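Local atomic coordinates of jacalin-type lectin domain-containing protein (Musa acuminata, PDB entry 7KMU), a protein that binds mannose-type sugars as a jacalin-related lectin and, like other banana lectins, probably acts on cells and viruses through their surface glycans. Residues B[27-39]-B[98-110]. Sequence-based numbering, arbitrary orientation.
Sequences DSVKINAGDIIDA and RRTFGPFGAYEGT. With EDO (1,2-ethanediol), chain F.
Ile-31 and Phe-101 meet between two of the three four-stranded sheets of a jacalin-type beta-prism, where strand 27-33 runs beside strand 100-104, their axes 8.7 Å apart and only 17° from parallel.

Ile-31 lies against two rings: its CD1 is 3.7 Å from Phe-101 CE2, the two side chains passing each other in opposite directions, and also comes near Phe-104 CD2, which CG2, anti to the backbone N (CG1 has chi1 -70°), meets as well. The Phe-104 ring in turn sets its CE2 over the face of Phe-101, 3.5 Å above the ring centre. Val-29 brings CG1 and its carbonyl O to the far end of that ring. Toward the loops, Phe-104 CB is met by Ala-33 CB at 3.8 Å and, more loosely, by Ile-37 CD1, and Ile-36 CG2 packs on Tyr-107 CB. Ile-65 of strand 61-66, the neighbour of strand 25-33 in its own sheet, touches both Val-29 and Phe-101.

Polar contacts tie the two loops together. Asp-35 O takes two backbone N-H groups: Ala-106 N at 2.8 Å, from 57° out of the carbonyl plane, and Tyr-107 N at 3.0 Å, nearly in line with the C=O bond. Beside them, Gly-105 CA makes a C-H...O contact with Gly-34 O.

The Tyr-107 side chain runs alongside that of Asp-35, CE1 3.7 Å from Asp-35 CB, and at their ends one water bridges Asp-35 OD2, to which it donates, and Tyr-107 OH, 2.7 Å from each.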
ATOM      1  N   ASP B  27      -7.276  19.905  -4.483  1.00 10.80           N
ATOM      2  CA  ASP B  27      -6.997  21.314  -4.195  1.00 10.42           C
ATOM      3  C   ASP B  27      -6.512  21.554  -2.780  1.00 13.59           C
ATOM      4  O   ASP B  27      -5.578  22.338  -2.566  1.00 12.67           O
ATOM      5  CB  ASP B  27      -8.222  22.179  -4.531  1.00 11.59           C
ATOM      6  CG  ASP B  27      -8.677  21.977  -5.966  1.00 16.23           C
ATOM      7  OD1 ASP B  27      -7.867  22.217  -6.883  1.00 19.39           O
ATOM      8  OD2 ASP B  27      -9.822  21.533  -6.166  1.00 16.23           O
ATOM      9  N   SER B  28      -7.153  20.894  -1.813  1.00 10.52           N
ATOM     10  CA  SER B  28      -6.760  21.027  -0.422  1.00 10.13           C
ATOM     11  C   SER B  28      -7.275  19.862   0.402  1.00 12.05           C
ATOM     12  O   SER B  28      -8.225  19.173   0.010  1.00 10.32           O
ATOM     13  CB  SER B  28      -7.244  22.359   0.146  1.00 13.07           C
ATOM     14  OG  SER B  28      -8.652  22.480   0.047  1.00 15.64           O
ATOM     15  N   VAL B  29      -6.630  19.631   1.554  1.00  9.56           N
ATOM     16  CA  VAL B  29      -7.030  18.590   2.491  1.00  8.36           C
ATOM     17  C   VAL B  29      -7.005  19.206   3.888  1.00 11.27           C
ATOM     18  O   VAL B  29      -6.040  19.883   4.236  1.00 11.55           O
ATOM     19  CB  VAL B  29      -6.114  17.322   2.422  1.00 10.72           C
ATOM     20  CG1 VAL B  29      -6.433  16.333   3.555  1.00 10.33           C
ATOM     21  CG2 VAL B  29      -6.241  16.616   1.073  1.00 10.44           C
ATOM     22  N   LYS B  30      -8.031  18.911   4.701  1.00  9.09           N
ATOM     23  CA  LYS B  30      -8.068  19.322   6.097  1.00  9.20           C
ATOM     24  C   LYS B  30      -8.235  18.065   6.931  1.00 12.09           C
ATOM     25  O   LYS B  30      -9.141  17.272   6.675  1.00 11.41           O
ATOM     26  CB  LYS B  30      -9.217  20.297   6.354  1.00 10.83           C
ATOM     27  CG  LYS B  30      -9.289  20.794   7.808  1.00 13.34           C
ATOM     28  CD  LYS B  30     -10.457  21.784   8.013  1.00 18.75           C
ATOM     29  CE  LYS B  30     -11.788  21.108   8.238  1.00 32.73           C
ATOM     30  NZ  LYS B  30     -12.878  22.103   8.427  1.00 45.83           N
ATOM     31  N   ILE B  31      -7.349  17.868   7.924  1.00  9.18           N
ATOM     32  CA  ILE B  31      -7.456  16.729   8.828  1.00  8.61           C
ATOM     33  C   ILE B  31      -7.738  17.267  10.213  1.00 10.81           C
ATOM     34  O   ILE B  31      -7.051  18.190  10.646  1.00 11.59           O
ATOM     35  CB  ILE B  31      -6.162  15.851   8.822  1.00 10.19           C
ATOM     36  CG1 ILE B  31      -6.022  15.098   7.473  1.00  9.19           C
ATOM     37  CG2 ILE B  31      -6.106  14.873  10.028  1.00 10.14           C
ATOM     38  CD1 ILE B  31      -4.643  14.370   7.238  1.00 10.88           C
ATOM     39  N   ASN B  32      -8.739  16.709  10.902  1.00  9.10           N
ATOM     40  CA  ASN B  32      -9.033  17.044  12.297  1.00  8.32           C
ATOM     41  C   ASN B  32      -8.546  15.887  13.132  1.00 10.91           C
ATOM     42  O   ASN B  32      -8.870  14.720  12.846  1.00  9.91           O
ATOM     43  CB  ASN B  32     -10.510  17.284  12.544  1.00 10.21           C
ATOM     44  CG  ASN B  32     -10.948  18.659  12.126  1.00 17.28           C
ATOM     45  OD1 ASN B  32     -10.986  18.989  10.937  1.00 14.75           O
ATOM     46  ND2 ASN B  32     -11.275  19.508  13.096  1.00 14.20           N
ATOM     47  N   ALA B  33      -7.750  16.200  14.160  1.00  9.78           N
ATOM     48  CA  ALA B  33      -7.173  15.150  14.994  1.00  9.54           C
ATOM     49  C   ALA B  33      -6.924  15.628  16.404  1.00 12.53           C
ATOM     50  O   ALA B  33      -6.687  16.817  16.620  1.00 13.48           O
ATOM     51  CB  ALA B  33      -5.851  14.698  14.387  1.00 10.37           C
ATOM     52  N   GLY B  34      -6.955  14.687  17.327  1.00 11.22           N
ATOM     53  CA  GLY B  34      -6.623  14.888  18.736  1.00 11.78           C
ATOM     54  C   GLY B  34      -5.829  13.672  19.145  1.00 14.52           C
ATOM     55  O   GLY B  34      -4.728  13.444  18.622  1.00 14.63           O
ATOM     56  N   ASP B  35      -6.421  12.812  19.975  1.00 12.24           N
ATOM     57  CA  ASP B  35      -5.814  11.519  20.298  1.00 12.10           C
ATOM     58  C   ASP B  35      -5.749  10.687  18.996  1.00 13.44           C
ATOM     59  O   ASP B  35      -4.808   9.928  18.790  1.00 12.31           O
ATOM     60  CB  ASP B  35      -6.700  10.726  21.276  1.00 15.02           C
ATOM     61  CG  ASP B  35      -6.728  11.196  22.719  1.00 25.95           C
ATOM     62  OD1 ASP B  35      -5.799  11.918  23.127  1.00 26.05           O
ATOM     63  OD2 ASP B  35      -7.677  10.819  23.443  1.00 31.99           O
ATOM     64  N   ILE B  36      -6.806  10.785  18.161  1.00 10.66           N
ATOM     65  CA  ILE B  36      -6.936   9.976  16.952  1.00  8.73           C
ATOM     66  C   ILE B  36      -7.357  10.847  15.758  1.00 10.13           C
ATOM     67  O   ILE B  36      -7.405  12.076  15.894  1.00  9.92           O
ATOM     68  CB  ILE B  36      -7.919   8.777  17.220  1.00 10.54           C
ATOM     69  CG1 ILE B  36      -9.267   9.246  17.837  1.00 10.73           C
ATOM     70  CG2 ILE B  36      -7.274   7.749  18.163  1.00 10.68           C
ATOM     71  CD1 ILE B  36     -10.240   9.999  16.867  1.00 13.34           C
ATOM     72  N   ILE B  37      -7.663  10.225  14.594  1.00  8.19           N
ATOM     73  CA  ILE B  37      -8.108  10.970  13.418  1.00  7.32           C
ATOM     74  C   ILE B  37      -9.634  11.081  13.427  1.00  9.56           C
ATOM     75  O   ILE B  37     -10.334  10.094  13.190  1.00  9.36           O
ATOM     76  CB  ILE B  37      -7.573  10.342  12.105  1.00  9.16           C
ATOM     77  CG1 ILE B  37      -6.029  10.188  12.138  1.00  8.59           C
ATOM     78  CG2 ILE B  37      -8.025  11.175  10.908  1.00  9.40           C
ATOM     79  CD1 ILE B  37      -5.223  11.541  12.422  1.00 10.18           C
ATOM     80  N   ASP B  38     -10.135  12.274  13.740  1.00  8.76           N
ATOM     81  CA  ASP B  38     -11.571  12.523  13.814  1.00  8.19           C
ATOM     82  C   ASP B  38     -12.207  12.671  12.447  1.00 10.98           C
ATOM     83  O   ASP B  38     -13.327  12.197  12.236  1.00  9.58           O
ATOM     84  CB  ASP B  38     -11.822  13.819  14.588  1.00  9.84           C
ATOM     85  CG  ASP B  38     -11.444  13.695  16.044  1.00 12.16           C
ATOM     86  OD1 ASP B  38     -10.261  13.951  16.375  1.00 12.63           O
ATOM     87  OD2 ASP B  38     -12.317  13.313  16.846  1.00 13.46           O
ATOM     88  N   ALA B  39     -11.523  13.365  11.532  1.00  8.35           N
ATOM     89  CA  ALA B  39     -12.109  13.657  10.237  1.00  8.75           C
ATOM     90  C   ALA B  39     -11.091  13.999   9.177  1.00 10.79           C
ATOM     91  O   ALA B  39      -9.969  14.438   9.471  1.00  9.46           O
ATOM     92  CB  ALA B  39     -13.094  14.824  10.386  1.00  9.78           C
ATOM     93  N   ARG B  98       6.781  17.974  -2.339  1.00 13.80           N
ATOM     94  CA  ARG B  98       7.422  19.155  -1.750  1.00 13.89           C
ATOM     95  C   ARG B  98       7.374  19.255  -0.227  1.00 17.96           C
ATOM     96  O   ARG B  98       8.274  19.867   0.369  1.00 17.63           O
ATOM     97  CB  ARG B  98       6.831  20.433  -2.357  1.00 15.46           C
ATOM     98  CG  ARG B  98       7.182  20.583  -3.830  1.00 20.61           C
ATOM     99  CD  ARG B  98       6.441  21.712  -4.485  1.00 24.90           C
ATOM    100  NE  ARG B  98       6.583  21.632  -5.938  1.00 26.72           N
ATOM    101  CZ  ARG B  98       5.815  22.286  -6.801  1.00 34.51           C
ATOM    102  NH1 ARG B  98       4.844  23.081  -6.368  1.00 23.55           N
ATOM    103  NH2 ARG B  98       6.008  22.145  -8.103  1.00 28.44           N
ATOM    104  N   ARG B  99       6.314  18.722   0.404  1.00 13.04           N
ATOM    105  CA  ARG B  99       6.091  18.926   1.828  1.00 12.91           C
ATOM    106  C   ARG B  99       5.548  17.693   2.536  1.00 14.64           C
ATOM    107  O   ARG B  99       4.964  16.817   1.896  1.00 14.44           O
ATOM    108  CB  ARG B  99       5.023  20.037   2.001  1.00 13.47           C
ATOM    109  CG  ARG B  99       5.411  21.401   1.423  1.00 15.29           C
ATOM    110  CD  ARG B  99       4.341  22.429   1.662  1.00 14.80           C
ATOM    111  NE  ARG B  99       3.223  22.344   0.716  1.00 14.60           N
ATOM    112  CZ  ARG B  99       2.121  23.078   0.828  1.00 17.05           C
ATOM    113  NH1 ARG B  99       1.954  23.885   1.869  1.00 15.39           N
ATOM    114  NH2 ARG B  99       1.150  22.969  -0.067  1.00 14.29           N
ATOM    115  N   THR B 100       5.665  17.672   3.872  1.00  9.18           N
ATOM    116  CA  THR B 100       5.068  16.636   4.713  1.00  8.25           C
ATOM    117  C   THR B 100       3.929  17.281   5.490  1.00 10.64           C
ATOM    118  O   THR B 100       4.135  18.295   6.157  1.00 10.08           O
ATOM    119  CB  THR B 100       6.093  15.999   5.655  1.00 11.11           C
ATOM    120  OG1 THR B 100       7.121  15.401   4.858  1.00 12.32           O
ATOM    121  CG2 THR B 100       5.462  14.943   6.566  1.00 11.12           C
ATOM    122  N   PHE B 101       2.731  16.709   5.384  1.00  8.61           N
ATOM    123  CA  PHE B 101       1.523  17.163   6.070  1.00  7.77           C
ATOM    124  C   PHE B 101       1.243  16.165   7.180  1.00 11.20           C
ATOM    125  O   PHE B 101       0.775  15.041   6.947  1.00 10.65           O
ATOM    126  CB  PHE B 101       0.352  17.278   5.065  1.00  8.70           C
ATOM    127  CG  PHE B 101      -0.975  17.741   5.623  1.00  9.13           C
ATOM    128  CD1 PHE B 101      -1.077  18.940   6.323  1.00 10.45           C
ATOM    129  CD2 PHE B 101      -2.140  17.026   5.365  1.00 10.28           C
ATOM    130  CE1 PHE B 101      -2.312  19.394   6.797  1.00 10.81           C
ATOM    131  CE2 PHE B 101      -3.382  17.491   5.822  1.00 12.34           C
ATOM    132  CZ  PHE B 101      -3.456  18.660   6.557  1.00 11.26           C
ATOM    133  N   GLY B 102       1.603  16.553   8.387  1.00  9.21           N
ATOM    134  CA  GLY B 102       1.500  15.687   9.540  1.00  8.74           C
ATOM    135  C   GLY B 102       2.863  15.321  10.098  1.00 12.10           C
ATOM    136  O   GLY B 102       3.866  15.956   9.758  1.00 13.40           O
ATOM    137  N   PRO B 103       2.936  14.316  10.977  1.00 10.18           N
ATOM    138  CA  PRO B 103       1.844  13.439  11.428  1.00  9.87           C
ATOM    139  C   PRO B 103       0.834  14.114  12.337  1.00 12.28           C
ATOM    140  O   PRO B 103       1.172  15.021  13.103  1.00 11.95           O
ATOM    141  CB  PRO B 103       2.582  12.315  12.179  1.00 11.41           C
ATOM    142  CG  PRO B 103       3.835  12.994  12.693  1.00 16.13           C
ATOM    143  CD  PRO B 103       4.229  13.932  11.588  1.00 12.37           C
ATOM    144  N   PHE B 104      -0.418  13.668  12.239  1.00  8.96           N
ATOM    145  CA  PHE B 104      -1.504  14.105  13.107  1.00  8.77           C
ATOM    146  C   PHE B 104      -2.006  12.902  13.875  1.00 10.09           C
ATOM    147  O   PHE B 104      -1.940  11.775  13.369  1.00  9.92           O
ATOM    148  CB  PHE B 104      -2.638  14.757  12.314  1.00  9.52           C
ATOM    149  CG  PHE B 104      -2.143  15.900  11.475  1.00  8.63           C
ATOM    150  CD1 PHE B 104      -1.539  17.010  12.068  1.00 10.91           C
ATOM    151  CD2 PHE B 104      -2.227  15.851  10.091  1.00 10.00           C
ATOM    152  CE1 PHE B 104      -1.034  18.044  11.289  1.00 11.37           C
ATOM    153  CE2 PHE B 104      -1.753  16.909   9.311  1.00 11.73           C
ATOM    154  CZ  PHE B 104      -1.152  17.994   9.916  1.00 10.39           C
ATOM    155  N   GLY B 105      -2.496  13.136  15.087  1.00  9.75           N
ATOM    156  CA  GLY B 105      -2.970  12.060  15.942  1.00 10.10           C
ATOM    157  C   GLY B 105      -1.894  11.653  16.924  1.00 14.18           C
ATOM    158  O   GLY B 105      -0.715  11.949  16.712  1.00 14.95           O
ATOM    159  N   ALA B 106      -2.285  10.988  18.013  1.00 11.95           N
ATOM    160  CA  ALA B 106      -1.334  10.612  19.063  1.00 12.57           C
ATOM    161  C   ALA B 106      -1.206   9.112  19.312  1.00 17.30           C
ATOM    162  O   ALA B 106      -0.187   8.671  19.851  1.00 18.86           O
ATOM    163  CB  ALA B 106      -1.702  11.321  20.359  1.00 13.33           C
ATOM    164  N   TYR B 107      -2.224   8.324  18.948  1.00 13.12           N
ATOM    165  CA  TYR B 107      -2.220   6.884  19.187  1.00 12.51           C
ATOM    166  C   TYR B 107      -1.459   6.091  18.139  1.00 15.39           C
ATOM    167  O   TYR B 107      -1.530   6.400  16.950  1.00 14.74           O
ATOM    168  CB  TYR B 107      -3.665   6.354  19.255  1.00 13.90           C
ATOM    169  CG  TYR B 107      -4.310   6.399  20.624  1.00 15.53           C
ATOM    170  CD1 TYR B 107      -4.410   7.595  21.333  1.00 16.66           C
ATOM    171  CD2 TYR B 107      -4.926   5.273  21.159  1.00 17.26           C
ATOM    172  CE1 TYR B 107      -5.052   7.655  22.568  1.00 18.28           C
ATOM    173  CE2 TYR B 107      -5.565   5.317  22.398  1.00 18.74           C
ATOM    174  CZ  TYR B 107      -5.624   6.510  23.099  1.00 24.79           C
ATOM    175  OH  TYR B 107      -6.253   6.560  24.319  1.00 28.13           O
ATOM    176  N   GLU B 108      -0.766   5.027  18.582  1.00 13.50           N
ATOM    177  CA  GLU B 108      -0.066   4.118  17.683  1.00 13.05           C
ATOM    178  C   GLU B 108      -0.615   2.695  17.848  1.00 14.78           C
ATOM    179  O   GLU B 108      -1.331   2.400  18.819  1.00 14.91           O
ATOM    180  CB  GLU B 108       1.464   4.184  17.863  1.00 14.39           C
ATOM    181  CG  GLU B 108       2.049   5.499  17.366  1.00 17.30           C
ATOM    182  CD  GLU B 108       3.555   5.586  17.195  1.00 31.29           C
ATOM    183  OE1 GLU B 108       4.258   4.595  17.498  1.00 27.36           O
ATOM    184  OE2 GLU B 108       4.033   6.649  16.740  1.00 23.36           O
ATOM    185  N   GLY B 109      -0.328   1.846  16.878  1.00 12.73           N
ATOM    186  CA  GLY B 109      -0.798   0.468  16.879  1.00 12.56           C
ATOM    187  C   GLY B 109      -0.126  -0.314  15.782  1.00 15.67           C
ATOM    188  O   GLY B 109       1.070  -0.619  15.886  1.00 16.99           O
ATOM    189  N   THR B 110      -0.873  -0.605  14.702  1.00 10.83           N
ATOM    190  CA  THR B 110      -0.327  -1.339  13.567  1.00 10.37           C
ATOM    191  C   THR B 110      -0.041  -0.337  12.452  1.00 13.36           C
ATOM    192  O   THR B 110      -0.981   0.256  11.929  1.00 12.22           O
ATOM    193  CB  THR B 110      -1.278  -2.454  13.101  1.00 14.16           C
ATOM    194  OG1 THR B 110      -1.573  -3.297  14.220  1.00 15.34           O
ATOM    195  CG2 THR B 110      -0.677  -3.307  11.993  1.00 15.87           C
TER
HETATM  196  C1  EDO F 202     -10.244  20.904   2.443  1.00 22.24           C
HETATM  197  O1  EDO F 202     -11.608  21.162   2.268  1.00 25.25           O
HETATM  198  C2  EDO F 202      -9.632  22.084   3.221  1.00 26.26           C
HETATM  199  O2  EDO F 202      -9.635  23.268   2.429  1.00 29.76           O
HETATM  200  O   HOH W   1      -6.847   9.014  25.309  1.00 34.51           O